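Local coordinates for protein uricase (Bacillus fastidiosus, PDB 4R99) that catalyses, as a urate oxidase, the oxidation of urate by molecular oxygen to 5-hydroxyisourate, the first step of urate degradation to allantoin, at residues 177-182 / 239-244; 90-95 / 146-151. All coordinates share one frame; numbering follows the deposited sequence.

Overall arrangement
From the N terminus the chain first runs through the strands and helices that lead to helix 88-102. Contact 2 closes the first loop when strand 143-152 returns against that helix at 90-95, with fifty residues, many of them strand, in between. The chain then passes along strand 157-173 into the 177-182 loop. Contact 1 closes a second loop when the loop 239-244, between helices 225-238 and 244-258, meets it. The two closures follow in series, neither nested nor crossed, and the centres of the two contacts stand about 39 Å apart on opposite sides of the chain's centre. Contact 2 seats a helix on the large antiparallel sheet; contact 1 joins two connecting loops at the predicted urate site.

Contact 1 of 2, residues 177-182 / 239-244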
ATOM      1  N   SER D 177     -29.444  -2.531 -10.489  1.00 42.25           N
ATOM      2  CA  SER D 177     -28.935  -1.731 -11.590  0.50 42.56           C
ATOM      3  C   SER D 177     -28.434  -2.623 -12.718  1.00 42.79           C
ATOM      4  O   SER D 177     -27.834  -3.672 -12.483  1.00 42.82           O
ATOM      5  CB  SER D 177     -27.822  -0.801 -11.106  0.50 42.31           C
ATOM      6  OG  SER D 177     -27.723   0.347 -11.931  0.50 42.30           O
ATOM      7  N   SER D 178     -28.702  -2.205 -13.951  1.00 84.62           N
ATOM      8  CA  SER D 178     -28.416  -3.056 -15.100  1.00 85.05           C
ATOM      9  C   SER D 178     -27.480  -2.500 -16.174  1.00 85.05           C
ATOM     10  O   SER D 178     -26.471  -3.131 -16.490  1.00 85.69           O
ATOM     11  CB  SER D 178     -29.733  -3.466 -15.769  1.00 85.60           C
ATOM     12  OG  SER D 178     -30.457  -2.336 -16.226  1.00 85.93           O
ATOM     13  N   PHE D 179     -27.847  -1.353 -16.753  1.00 35.81           N
ATOM     14  CA  PHE D 179     -27.077  -0.706 -17.827  1.00 35.40           C
ATOM     15  C   PHE D 179     -27.284  -1.482 -19.124  1.00 35.26           C
ATOM     16  O   PHE D 179     -26.762  -2.588 -19.278  1.00 35.08           O
ATOM     17  CB  PHE D 179     -25.580  -0.573 -17.501  1.00 35.20           C
ATOM     18  CG  PHE D 179     -25.280   0.313 -16.320  1.00 34.83           C
ATOM     19  CD1 PHE D 179     -26.293   0.988 -15.655  1.00 34.67           C
ATOM     20  CD2 PHE D 179     -23.976   0.467 -15.876  1.00 34.49           C
ATOM     21  CE1 PHE D 179     -26.011   1.794 -14.570  1.00 34.22           C
ATOM     22  CE2 PHE D 179     -23.688   1.276 -14.791  1.00 34.21           C
ATOM     23  CZ  PHE D 179     -24.707   1.939 -14.139  1.00 34.34           C
ATOM     24  N   TYR D 180     -28.047  -0.912 -20.052  1.00 40.05           N
ATOM     25  CA  TYR D 180     -28.349  -1.616 -21.294  1.00 40.43           C
ATOM     26  C   TYR D 180     -28.189  -0.710 -22.506  1.00 40.37           C
ATOM     27  O   TYR D 180     -28.011   0.500 -22.372  1.00 39.99           O
ATOM     28  CB  TYR D 180     -29.775  -2.178 -21.265  1.00 40.78           C
ATOM     29  CG  TYR D 180     -30.858  -1.122 -21.211  1.00 41.22           C
ATOM     30  CD1 TYR D 180     -31.461  -0.659 -22.374  1.00 41.66           C
ATOM     31  CD2 TYR D 180     -31.279  -0.590 -20.000  1.00 41.37           C
ATOM     32  CE1 TYR D 180     -32.449   0.306 -22.334  1.00 41.82           C
ATOM     33  CE2 TYR D 180     -32.268   0.376 -19.949  1.00 41.69           C
ATOM     34  CZ  TYR D 180     -32.849   0.820 -21.118  1.00 41.83           C
ATOM     35  OH  TYR D 180     -33.833   1.781 -21.072  1.00 41.98           O
ATOM     36  N   GLY D 181     -28.247  -1.310 -23.692  1.00 27.31           N
ATOM     37  CA  GLY D 181     -28.239  -0.548 -24.924  1.00 27.02           C
ATOM     38  C   GLY D 181     -26.867  -0.331 -25.541  1.00 27.15           C
ATOM     39  O   GLY D 181     -26.757   0.338 -26.571  1.00 27.39           O
ATOM     40  N   TYR D 182     -25.822  -0.892 -24.933  1.00 48.50           N
ATOM     41  CA  TYR D 182     -24.464  -0.674 -25.431  1.00 48.55           C
ATOM     42  C   TYR D 182     -24.235  -1.429 -26.741  1.00 48.90           C
ATOM     43  O   TYR D 182     -25.034  -2.283 -27.123  1.00 49.45           O
ATOM     44  CB  TYR D 182     -23.412  -1.127 -24.413  1.00 48.66           C
ATOM     45  CG  TYR D 182     -23.514  -2.588 -24.027  1.00 49.15           C
ATOM     46  CD1 TYR D 182     -22.745  -3.542 -24.686  1.00 49.55           C
ATOM     47  CD2 TYR D 182     -24.367  -3.019 -23.021  1.00 49.27           C
ATOM     48  CE1 TYR D 182     -22.819  -4.879 -24.358  1.00 49.55           C
ATOM     49  CE2 TYR D 182     -24.449  -4.363 -22.682  1.00 49.74           C
ATOM     50  CZ  TYR D 182     -23.671  -5.286 -23.357  1.00 49.66           C
ATOM     51  OH  TYR D 182     -23.738  -6.622 -23.035  1.00 50.07           O
ATOM     52  N   LEU D 239     -31.746   9.430  -7.753  1.00 29.03           N
ATOM     53  CA  LEU D 239     -31.828   9.207  -9.191  1.00 29.37           C
ATOM     54  C   LEU D 239     -31.771   7.732  -9.577  1.00 29.65           C
ATOM     55  O   LEU D 239     -30.936   6.978  -9.073  1.00 29.30           O
ATOM     56  CB  LEU D 239     -30.706   9.964  -9.908  1.00 29.53           C
ATOM     57  CG  LEU D 239     -30.577   9.776 -11.421  1.00 30.05           C
ATOM     58  CD1 LEU D 239     -31.563  10.662 -12.165  1.00 30.21           C
ATOM     59  CD2 LEU D 239     -29.151  10.048 -11.882  1.00 29.76           C
ATOM     60  N   ASP D 240     -32.666   7.330 -10.475  1.00 50.28           N
ATOM     61  CA  ASP D 240     -32.573   6.029 -11.124  1.00 50.84           C
ATOM     62  C   ASP D 240     -31.712   6.186 -12.377  1.00 50.64           C
ATOM     63  O   ASP D 240     -32.207   6.560 -13.440  1.00 50.80           O
ATOM     64  CB  ASP D 240     -33.959   5.500 -11.487  1.00 51.34           C
ATOM     65  CG  ASP D 240     -34.799   5.185 -10.265  1.00 51.80           C
ATOM     66  OD1 ASP D 240     -34.243   4.641  -9.287  1.00 51.28           O
ATOM     67  OD2 ASP D 240     -36.012   5.483 -10.282  1.00 52.29           O
ATOM     68  N   ASN D 241     -30.421   5.901 -12.238  1.00 31.34           N
ATOM     69  CA  ASN D 241     -29.443   6.172 -13.291  1.00 31.29           C
ATOM     70  C   ASN D 241     -29.382   5.114 -14.395  1.00 31.24           C
ATOM     71  O   ASN D 241     -29.738   3.956 -14.179  1.00 31.23           O
ATOM     72  CB  ASN D 241     -28.053   6.376 -12.682  1.00 31.14           C
ATOM     73  CG  ASN D 241     -27.465   5.091 -12.122  1.00 31.12           C
ATOM     74  OD1 ASN D 241     -26.943   4.260 -12.866  1.00 31.39           O
ATOM     75  ND2 ASN D 241     -27.543   4.926 -10.807  1.00 30.75           N
ATOM     76  N   LYS D 242     -28.929   5.525 -15.576  1.00 36.92           N
ATOM     77  CA  LYS D 242     -28.835   4.619 -16.717  1.00 36.89           C
ATOM     78  C   LYS D 242     -27.389   4.216 -16.976  1.00 36.91           C
ATOM     79  O   LYS D 242     -27.120   3.321 -17.778  1.00 37.39           O
ATOM     80  CB  LYS D 242     -29.405   5.267 -17.980  1.00 37.14           C
ATOM     81  CG  LYS D 242     -30.913   5.431 -17.994  1.00 38.13           C
ATOM     82  CD  LYS D 242     -31.368   5.961 -19.345  1.00 38.53           C
ATOM     83  CE  LYS D 242     -32.879   5.921 -19.488  1.00 38.98           C
ATOM     84  NZ  LYS D 242     -33.302   6.248 -20.878  1.00 39.61           N
ATOM     85  N   SER D 243     -26.471   4.881 -16.281  1.00 22.59           N
ATOM     86  CA  SER D 243     -25.039   4.627 -16.397  1.00 22.74           C
ATOM     87  C   SER D 243     -24.331   5.541 -15.412  1.00 22.26           C
ATOM     88  O   SER D 243     -24.949   6.441 -14.845  1.00 22.32           O
ATOM     89  CB  SER D 243     -24.541   4.925 -17.812  1.00 22.83           C
ATOM     90  OG  SER D 243     -24.666   6.302 -18.114  1.00 22.84           O
ATOM     91  N   ILE D 244     -23.038   5.317 -15.207  1.00 16.69           N
ATOM     92  CA  ILE D 244     -22.256   6.223 -14.378  1.00 16.47           C
ATOM     93  C   ILE D 244     -22.097   7.555 -15.102  1.00 16.66           C
ATOM     94  O   ILE D 244     -22.102   8.618 -14.474  1.00 16.64           O
ATOM     95  CB  ILE D 244     -20.880   5.633 -14.008  1.00 16.62           C
ATOM     96  CG1 ILE D 244     -21.056   4.334 -13.219  1.00 16.94           C
ATOM     97  CG2 ILE D 244     -20.065   6.631 -13.195  1.00 16.25           C
ATOM     98  CD1 ILE D 244     -19.757   3.693 -12.806  1.00 16.70           C
TER
HETATM   99  O   HOH W   1     -27.871   2.180  -9.865  1.00 30.91           O
HETATM  100  O   HOH W   2     -28.795   1.636 -19.313  1.00 26.24           O
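F179 and K242, whose CA atoms lie 5.7 Å apart, mark the nearest backbone approach of two irregular loops, with 239-244 running into a helix that S243 caps through its OG to H246 N. The ring of F179 carries the contact. Its CG stands anti to the carbonyl carbon (chi1 -64°), and this brings the ring against 241-244. S243 CA sits over one face, 3.7 Å from the centroid, in a CH-pi contact offset toward the rim. At the ring's edge N241 OD1 approaches CE1 at 3.1 Å, the amide and ring planes 67° apart, an arrangement in which the partly positive ring hydrogens face an oxygen. K242 O comes obliquely to CD1 at 3.3 Å, and at the far end CE2 meets I244 CG1 at 4.3 Å. A flat, apolar ring suits this place because it can rest a face on S243 CA while its edge meets N241 OD1. A serine in place of F179 would probably leave the S243 CA without its aromatic cover and open a gap between the two loops.

One water joins S177 OG to N241 ND2, at 2.9 Å from the latter; the N241 amide thus offers OD1 to the ring and ND2 to the water. Another accepts from Y180 N and donates to K242 O, the latter at 2.8 Å. Y180 O accepts a hydrogen bond from N63 ND2 of a second subunit, whose G61 and S57 pack on K242 and S243. F179, Q245 and N271 are predicted urate-binding residues; Q245 lies beside S243 and N271 beside I244. Within the contact the ring is held by dispersion and weak CH contacts, while waters carry the hydrogen bonds between the loops, consistent with an aromatic wall of a urate pocket formed near a subunit interface.

Contact 2 of 2, residues 90-95 / 146-151; sequences GFLQYV and ATVEVA
L92 on helix 88-102 points toward strand 143-152. Its CB lies against V148 CG2 at 3.9 Å. CG, set anti to the carbonyl carbon (chi1 -58°), then carries the chain along the strand toward its start, and an extended second torsion (chi2 -177°) takes it on to the tip, where L92 CD1 lies 3.8 Å from A146 CB and 3.6 Å from A146 O. The side chain also packs on L111 of strand 108-125. A branched leucine suits this place because it bridges two strand residues whose side chains share one face of the sheet, while the small A146 admits the tip close to the backbone. The next residue, Q93, presents aliphatic carbon, its CB 4.2 Å from V148 CG1; its NE2 is hydrogen-bonded to E97 OE2. V148 thus gives one methyl to each helix residue.

The helix segment and the strand run nearly parallel, with axes 8.0 Å apart at 26°. On the other face of the strand, E149 forms salt bridges with R110 and K50. With no hydrogen bond between the segments, apolar packing alone joins them, as expected for a helix laid on the sheet of a tunnelling-fold (T-fold) domain.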
ATOM      1  N   GLY D  90      -7.410  29.045   0.672  1.00 14.49           N
ATOM      2  CA  GLY D  90      -6.942  30.304   1.216  1.00 14.69           C
ATOM      3  C   GLY D  90      -5.550  30.171   1.808  1.00 14.62           C
ATOM      4  O   GLY D  90      -4.707  31.055   1.644  1.00 14.73           O
ATOM      5  N   PHE D  91      -5.303  29.067   2.506  1.00 17.17           N
ATOM      6  CA  PHE D  91      -3.982  28.834   3.078  1.00 17.19           C
ATOM      7  C   PHE D  91      -2.918  28.683   2.000  1.00 17.21           C
ATOM      8  O   PHE D  91      -1.840  29.265   2.099  1.00 17.18           O
ATOM      9  CB  PHE D  91      -3.969  27.619   4.001  1.00 16.89           C
ATOM     10  CG  PHE D  91      -2.603  27.285   4.517  1.00 16.85           C
ATOM     11  CD1 PHE D  91      -1.917  28.185   5.318  1.00 16.86           C
ATOM     12  CD2 PHE D  91      -1.997  26.085   4.191  1.00 16.82           C
ATOM     13  CE1 PHE D  91      -0.655  27.891   5.786  1.00 16.91           C
ATOM     14  CE2 PHE D  91      -0.734  25.782   4.662  1.00 17.45           C
ATOM     15  CZ  PHE D  91      -0.063  26.686   5.462  1.00 16.87           C
ATOM     16  N   LEU D  92      -3.226  27.908   0.966  1.00 14.93           N
ATOM     17  CA  LEU D  92      -2.274  27.683  -0.113  1.00 15.16           C
ATOM     18  C   LEU D  92      -1.924  28.973  -0.863  1.00 15.22           C
ATOM     19  O   LEU D  92      -0.763  29.196  -1.207  1.00 15.19           O
ATOM     20  CB  LEU D  92      -2.784  26.619  -1.089  1.00 14.82           C
ATOM     21  CG  LEU D  92      -3.088  25.245  -0.489  1.00 14.66           C
ATOM     22  CD1 LEU D  92      -3.519  24.273  -1.578  1.00 15.01           C
ATOM     23  CD2 LEU D  92      -1.890  24.714   0.280  1.00 14.62           C
ATOM     24  N   GLN D  93      -2.922  29.818  -1.118  1.00 20.10           N
ATOM     25  CA  GLN D  93      -2.678  31.085  -1.806  1.00 20.05           C
ATOM     26  C   GLN D  93      -1.841  32.026  -0.942  1.00 20.66           C
ATOM     27  O   GLN D  93      -0.981  32.752  -1.443  1.00 20.45           O
ATOM     28  CB  GLN D  93      -3.993  31.759  -2.208  1.00 20.22           C
ATOM     29  CG  GLN D  93      -3.788  33.060  -2.964  1.00 20.57           C
ATOM     30  CD  GLN D  93      -5.064  33.617  -3.559  1.00 20.84           C
ATOM     31  OE1 GLN D  93      -6.097  32.945  -3.591  1.00 20.73           O
ATOM     32  NE2 GLN D  93      -4.999  34.854  -4.042  1.00 21.06           N
ATOM     33  N   TYR D  94      -2.103  31.996   0.361  1.00 18.09           N
ATOM     34  CA  TYR D  94      -1.351  32.768   1.344  1.00 18.32           C
ATOM     35  C   TYR D  94       0.126  32.377   1.327  1.00 17.97           C
ATOM     36  O   TYR D  94       1.008  33.239   1.318  1.00 18.12           O
ATOM     37  CB  TYR D  94      -1.971  32.555   2.733  1.00 17.97           C
ATOM     38  CG  TYR D  94      -1.181  33.067   3.921  1.00 18.12           C
ATOM     39  CD1 TYR D  94      -0.999  34.428   4.133  1.00 18.10           C
ATOM     40  CD2 TYR D  94      -0.648  32.183   4.854  1.00 18.42           C
ATOM     41  CE1 TYR D  94      -0.291  34.895   5.232  1.00 18.58           C
ATOM     42  CE2 TYR D  94       0.059  32.639   5.953  1.00 18.43           C
ATOM     43  CZ  TYR D  94       0.234  33.993   6.138  1.00 18.63           C
ATOM     44  OH  TYR D  94       0.937  34.444   7.232  1.00 18.29           O
ATOM     45  N   VAL D  95       0.392  31.074   1.298  1.00 17.74           N
ATOM     46  CA  VAL D  95       1.762  30.571   1.264  1.00 17.67           C
ATOM     47  C   VAL D  95       2.448  30.874  -0.069  1.00 17.75           C
ATOM     48  O   VAL D  95       3.591  31.332  -0.093  1.00 17.43           O
ATOM     49  CB  VAL D  95       1.808  29.055   1.536  1.00 17.83           C
ATOM     50  CG1 VAL D  95       3.232  28.531   1.423  1.00 17.60           C
ATOM     51  CG2 VAL D  95       1.231  28.757   2.910  1.00 17.55           C
ATOM     52  N   ALA D 146      -6.784  20.444  -2.833  1.00 18.51           N
ATOM     53  CA  ALA D 146      -6.678  21.760  -3.447  1.00 18.53           C
ATOM     54  C   ALA D 146      -5.309  21.965  -4.076  1.00 18.45           C
ATOM     55  O   ALA D 146      -4.302  21.449  -3.595  1.00 18.26           O
ATOM     56  CB  ALA D 146      -6.956  22.852  -2.419  1.00 18.92           C
ATOM     57  N   THR D 147      -5.289  22.726  -5.162  1.00 20.06           N
ATOM     58  CA  THR D 147      -4.053  23.112  -5.821  1.00 20.35           C
ATOM     59  C   THR D 147      -4.152  24.587  -6.151  1.00 20.51           C
ATOM     60  O   THR D 147      -5.155  25.041  -6.699  1.00 20.56           O
ATOM     61  CB  THR D 147      -3.829  22.315  -7.121  1.00 20.76           C
ATOM     62  OG1 THR D 147      -3.620  20.934  -6.807  1.00 20.75           O
ATOM     63  CG2 THR D 147      -2.617  22.846  -7.881  1.00 20.46           C
ATOM     64  N   VAL D 148      -3.119  25.337  -5.800  1.00 18.13           N
ATOM     65  CA  VAL D 148      -3.048  26.741  -6.162  1.00 18.33           C
ATOM     66  C   VAL D 148      -1.677  27.027  -6.739  1.00 18.24           C
ATOM     67  O   VAL D 148      -0.661  26.680  -6.138  1.00 18.13           O
ATOM     68  CB  VAL D 148      -3.296  27.667  -4.951  1.00 18.44           C
ATOM     69  CG1 VAL D 148      -3.051  29.119  -5.330  1.00 18.77           C
ATOM     70  CG2 VAL D 148      -4.711  27.485  -4.411  1.00 18.31           C
ATOM     71  N   GLU D 149      -1.645  27.620  -7.926  1.00 19.03           N
ATOM     72  CA  GLU D 149      -0.386  28.097  -8.470  1.00 19.16           C
ATOM     73  C   GLU D 149      -0.458  29.597  -8.702  1.00 19.39           C
ATOM     74  O   GLU D 149      -1.391  30.091  -9.331  1.00 19.37           O
ATOM     75  CB  GLU D 149      -0.021  27.360  -9.756  1.00 19.30           C
ATOM     76  CG  GLU D 149       1.371  27.688 -10.270  1.00 19.55           C
ATOM     77  CD  GLU D 149       1.827  26.742 -11.361  1.00 19.93           C
ATOM     78  OE1 GLU D 149       1.301  25.611 -11.422  1.00 19.72           O
ATOM     79  OE2 GLU D 149       2.712  27.127 -12.154  1.00 19.96           O
ATOM     80  N   VAL D 150       0.536  30.314  -8.189  1.00 16.94           N
ATOM     81  CA  VAL D 150       0.577  31.762  -8.319  1.00 16.91           C
ATOM     82  C   VAL D 150       1.834  32.171  -9.073  1.00 17.05           C
ATOM     83  O   VAL D 150       2.934  31.751  -8.732  1.00 16.92           O
ATOM     84  CB  VAL D 150       0.541  32.457  -6.941  1.00 16.83           C
ATOM     85  CG1 VAL D 150       0.622  33.969  -7.096  1.00 16.98           C
ATOM     86  CG2 VAL D 150      -0.718  32.071  -6.182  1.00 17.01           C
ATOM     87  N   ALA D 151       1.655  32.986 -10.105  1.00 17.56           N
ATOM     88  CA  ALA D 151       2.758  33.465 -10.930  1.00 17.37           C
ATOM     89  C   ALA D 151       2.812  34.988 -10.919  1.00 17.83           C
ATOM     90  O   ALA D 151       1.823  35.649 -10.601  1.00 17.76           O
ATOM     91  CB  ALA D 151       2.615  32.954 -12.353  1.00 17.37           C
TER